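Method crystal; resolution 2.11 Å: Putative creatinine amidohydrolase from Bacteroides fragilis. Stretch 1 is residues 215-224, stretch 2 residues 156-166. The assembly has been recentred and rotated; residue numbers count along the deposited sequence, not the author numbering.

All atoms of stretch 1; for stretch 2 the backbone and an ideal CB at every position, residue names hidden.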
# COMPACT_ATOMS: atom_id res chain seq x y z
N ASP F 215 -4.92 -30.80 20.32
CA ASP F 215 -3.87 -30.18 21.14
C ASP F 215 -2.95 -29.23 20.35
O ASP F 215 -1.97 -28.76 20.89
CB ASP F 215 -3.05 -31.26 21.85
CG ASP F 215 -2.57 -32.35 20.91
OD1 ASP F 215 -2.15 -32.01 19.80
OD2 ASP F 215 -2.62 -33.54 21.27
N SER F 216 -3.32 -28.97 19.08
CA SER F 216 -2.59 -28.10 18.14
C SER F 216 -1.46 -28.84 17.40
O SER F 216 -0.90 -28.31 16.46
CB SER F 216 -2.06 -26.81 18.81
OG SER F 216 -0.79 -26.99 19.42
N GLY F 217 -1.16 -30.06 17.80
CA GLY F 217 -0.22 -30.90 17.06
C GLY F 217 -0.91 -31.68 15.96
O GLY F 217 -2.10 -31.97 16.03
N VAL F 218 -0.14 -31.99 14.92
CA VAL F 218 -0.57 -32.92 13.86
C VAL F 218 0.48 -34.03 13.76
O VAL F 218 1.47 -33.87 13.07
CB VAL F 218 -0.71 -32.22 12.46
CG1 VAL F 218 -1.19 -33.22 11.39
CG2 VAL F 218 -1.65 -31.04 12.51
N GLY F 219 0.24 -35.15 14.44
CA GLY F 219 1.19 -36.26 14.51
C GLY F 219 1.54 -36.58 15.96
O GLY F 219 1.74 -35.65 16.78
N ASN F 220 1.61 -37.88 16.27
CA ASN F 220 2.03 -38.38 17.59
C ASN F 220 3.55 -38.29 17.73
O ASN F 220 4.28 -38.93 16.97
CB ASN F 220 1.56 -39.84 17.81
CG ASN F 220 1.62 -40.26 19.26
OD1 ASN F 220 2.48 -39.80 20.02
ND2 ASN F 220 0.68 -41.12 19.68
N PRO F 221 4.05 -37.46 18.69
CA PRO F 221 5.46 -37.22 18.90
C PRO F 221 6.10 -38.12 19.95
O PRO F 221 7.26 -37.93 20.28
CB PRO F 221 5.45 -35.80 19.44
CG PRO F 221 4.26 -35.77 20.27
CD PRO F 221 3.26 -36.66 19.63
N LYS F 222 5.34 -39.06 20.48
CA LYS F 222 5.75 -39.77 21.68
C LYS F 222 6.90 -40.81 21.56
O LYS F 222 7.48 -41.16 22.57
CB LYS F 222 4.51 -40.29 22.43
CG LYS F 222 3.68 -39.11 23.00
CD LYS F 222 2.50 -39.53 23.86
CE LYS F 222 1.53 -38.37 24.08
NZ LYS F 222 0.33 -38.67 24.97
N LYS F 223 7.29 -41.22 20.36
CA LYS F 223 8.50 -42.03 20.17
C LYS F 223 9.72 -41.19 19.81
O LYS F 223 10.78 -41.75 19.49
CB LYS F 223 8.25 -43.11 19.11
CG LYS F 223 6.96 -43.89 19.35
CD LYS F 223 6.78 -45.06 18.40
CE LYS F 223 5.60 -45.92 18.85
NZ LYS F 223 5.37 -47.12 17.98
N ALA F 224 9.57 -39.87 19.89
CA ALA F 224 10.66 -38.91 19.71
C ALA F 224 11.86 -39.18 20.67
O ALA F 224 11.65 -39.50 21.84
CB ALA F 224 10.11 -37.46 19.90
N UNK F 156 12.18 -41.62 11.21
CA UNK F 156 11.17 -41.59 12.26
C UNK F 156 10.11 -42.66 12.00
O UNK F 156 9.95 -43.11 10.88
CB UNK F 156 10.53 -40.21 12.35
N UNK F 157 9.40 -43.05 13.05
CA UNK F 157 8.43 -44.13 12.98
C UNK F 157 7.02 -43.65 12.65
O UNK F 157 6.35 -44.23 11.80
CB UNK F 157 8.41 -44.89 14.31
N UNK F 158 6.54 -42.63 13.36
CA UNK F 158 5.19 -42.13 13.15
C UNK F 158 4.96 -41.82 11.68
O UNK F 158 5.82 -41.21 11.01
CB UNK F 158 4.94 -40.88 14.00
N UNK F 159 3.82 -42.25 11.16
CA UNK F 159 3.52 -42.06 9.74
C UNK F 159 2.94 -40.68 9.50
O UNK F 159 3.35 -40.01 8.55
CB UNK F 159 2.55 -43.13 9.24
N UNK F 160 2.03 -40.24 10.37
CA UNK F 160 1.58 -38.85 10.38
C UNK F 160 2.55 -38.02 11.24
O UNK F 160 2.80 -38.33 12.42
CB UNK F 160 0.15 -38.74 10.91
N UNK F 161 3.11 -36.99 10.64
CA UNK F 161 4.15 -36.18 11.26
C UNK F 161 4.26 -34.87 10.49
O UNK F 161 5.23 -34.67 9.77
CB UNK F 161 5.49 -36.92 11.29
N UNK F 162 3.24 -34.01 10.65
CA UNK F 162 3.19 -32.72 9.94
C UNK F 162 3.54 -31.53 10.84
O UNK F 162 4.12 -30.57 10.36
CB UNK F 162 1.80 -32.51 9.34
N UNK F 163 3.17 -31.55 12.12
CA UNK F 163 3.39 -30.39 12.97
C UNK F 163 3.59 -30.80 14.42
O UNK F 163 2.71 -31.41 15.02
CB UNK F 163 2.22 -29.42 12.86
N UNK F 164 4.75 -30.46 14.99
CA UNK F 164 5.05 -30.76 16.40
C UNK F 164 5.03 -32.28 16.64
O UNK F 164 4.68 -32.75 17.72
CB UNK F 164 4.05 -30.06 17.32
N UNK F 165 5.41 -33.04 15.63
CA UNK F 165 5.31 -34.48 15.64
C UNK F 165 6.63 -35.07 16.04
O UNK F 165 7.38 -34.45 16.77
CB UNK F 165 4.87 -35.01 14.28
N UNK F 166 6.91 -36.27 15.55
CA UNK F 166 8.07 -37.01 16.01
C UNK F 166 9.34 -36.36 15.58
O UNK F 166 10.26 -36.26 16.36
CB UNK F 166 8.03 -38.45 15.50

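At position 156 CA-to-CB points sideways and stretch 1 offers nothing within 5.5 Å of the ideal CB. Many residues would fit. It is F156, without contact to stretch 1.

Position 157 points toward stretch 1, its ideal CB 4.4 Å from K223 CD. An acidic or long polar side chain would suit the nearby lysine. It is E157. Its OE1 lies 4.1 Å from K223 NZ, opposite charges beyond salt-bridge range.

Position 158 also points toward stretch 1, and its ideal CB is already 3.6 Å from N220 O. A small side chain suits this spot. It is A158, whose CB stays 3.6 Å from N220 O.

Position 159 is out of reach of stretch 1, so almost anything fits. It is E159.

At position 160 the CB points sideways, 4.5 Å from G219 CA, with the V218 side chain nearby. An apolar residue is plausible, though others could fit. It is I160, whose CG2 lies 4.1 Å from V218 CG1.

Position 161 points away from stretch 1, which leaves its choice open. It is D161.

Position 162 points sideways with its ideal CB 3.7 Å from V218 CG1. Its backbone N donates to V218 O at 3.0 Å, a bond any residue but proline could make. The methyl would suit an apolar side chain, and a small or polar one could also fit. It is D162, whose OD2 lies 3.6 Å from V218 CG1.

Position 163 pairs with V218 in a single antiparallel bridge. Its N donates to V218 O at 3.0 Å, and V218 N donates to its O at 2.9 Å. Proline is therefore excluded, but the sideways CB allows many side chains, and S216 O is an acceptor nearby. It is H163. The ring presents its edge to S216 O, with CD2 3.1 Å from that atom.

Position 164 has phi/psi of 61/31, which favours glycine, asparagine or aspartate. It is A164 nonetheless; its CB lies 4.3 Å from G217 CA.

Position 165 has phi/psi of -97/-150, and an ideal CB would be 3.8 Å from V218 O. Glycine or a small residue suits. It is G165, the N-cap position before a helix.

Position 166 points sideways, its ideal CB 4.1 Å from N220 O. Long side chains could run along the turn from P221 to A224. It is E166. Its CG packs 3.7 Å from A224 N. Water 4 links E166 OE1 (2.7 Å from the water O) with N220 O and K223 N.

Stretch 2, residues 156-166: FEAEIDDHAGE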
# COMPACT_ATOMS: atom_id res chain seq x y z
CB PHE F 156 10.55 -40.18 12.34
CG PHE F 156 11.59 -39.09 12.50
CD1 PHE F 156 12.20 -38.86 13.74
CD2 PHE F 156 12.03 -38.37 11.41
CE1 PHE F 156 13.20 -37.91 13.87
CE2 PHE F 156 13.00 -37.41 11.54
CZ PHE F 156 13.60 -37.18 12.78
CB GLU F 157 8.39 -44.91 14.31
CG GLU F 157 9.72 -45.56 14.71
CD GLU F 157 9.67 -46.25 16.09
OE1 GLU F 157 9.09 -47.37 16.21
OE2 GLU F 157 10.24 -45.68 17.06
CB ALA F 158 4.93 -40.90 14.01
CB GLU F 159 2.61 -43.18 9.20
CG GLU F 159 3.25 -43.96 8.02
CD GLU F 159 2.82 -45.43 8.00
OE1 GLU F 159 1.67 -45.71 8.42
OE2 GLU F 159 3.63 -46.30 7.59
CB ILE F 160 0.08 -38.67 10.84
CG1 ILE F 160 -0.87 -39.48 9.92
CG2 ILE F 160 -0.31 -37.20 10.82
CD1 ILE F 160 -2.33 -39.57 10.40
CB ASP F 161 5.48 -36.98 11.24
CG ASP F 161 6.64 -36.28 11.98
OD1 ASP F 161 6.45 -35.22 12.61
OD2 ASP F 161 7.77 -36.81 11.88
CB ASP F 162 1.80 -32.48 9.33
CG ASP F 162 1.45 -33.47 8.22
OD1 ASP F 162 2.37 -33.89 7.46
OD2 ASP F 162 0.25 -33.82 8.10
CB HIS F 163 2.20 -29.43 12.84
CG HIS F 163 2.32 -28.23 13.71
ND1 HIS F 163 3.24 -27.24 13.48
CD2 HIS F 163 1.63 -27.86 14.81
CE1 HIS F 163 3.12 -26.31 14.41
NE2 HIS F 163 2.15 -26.65 15.22
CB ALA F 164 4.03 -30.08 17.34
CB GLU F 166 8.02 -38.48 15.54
CG GLU F 166 9.03 -39.39 16.28
CD GLU F 166 8.97 -40.84 15.80
OE1 GLU F 166 7.86 -41.37 15.67
OE2 GLU F 166 10.04 -41.42 15.56
O HOH W 1 4.73 -37.69 14.51
O HOH W 2 1.18 -39.94 14.14
O HOH W 3 1.94 -33.16 17.64
O HOH W 4 6.11 -40.82 17.59
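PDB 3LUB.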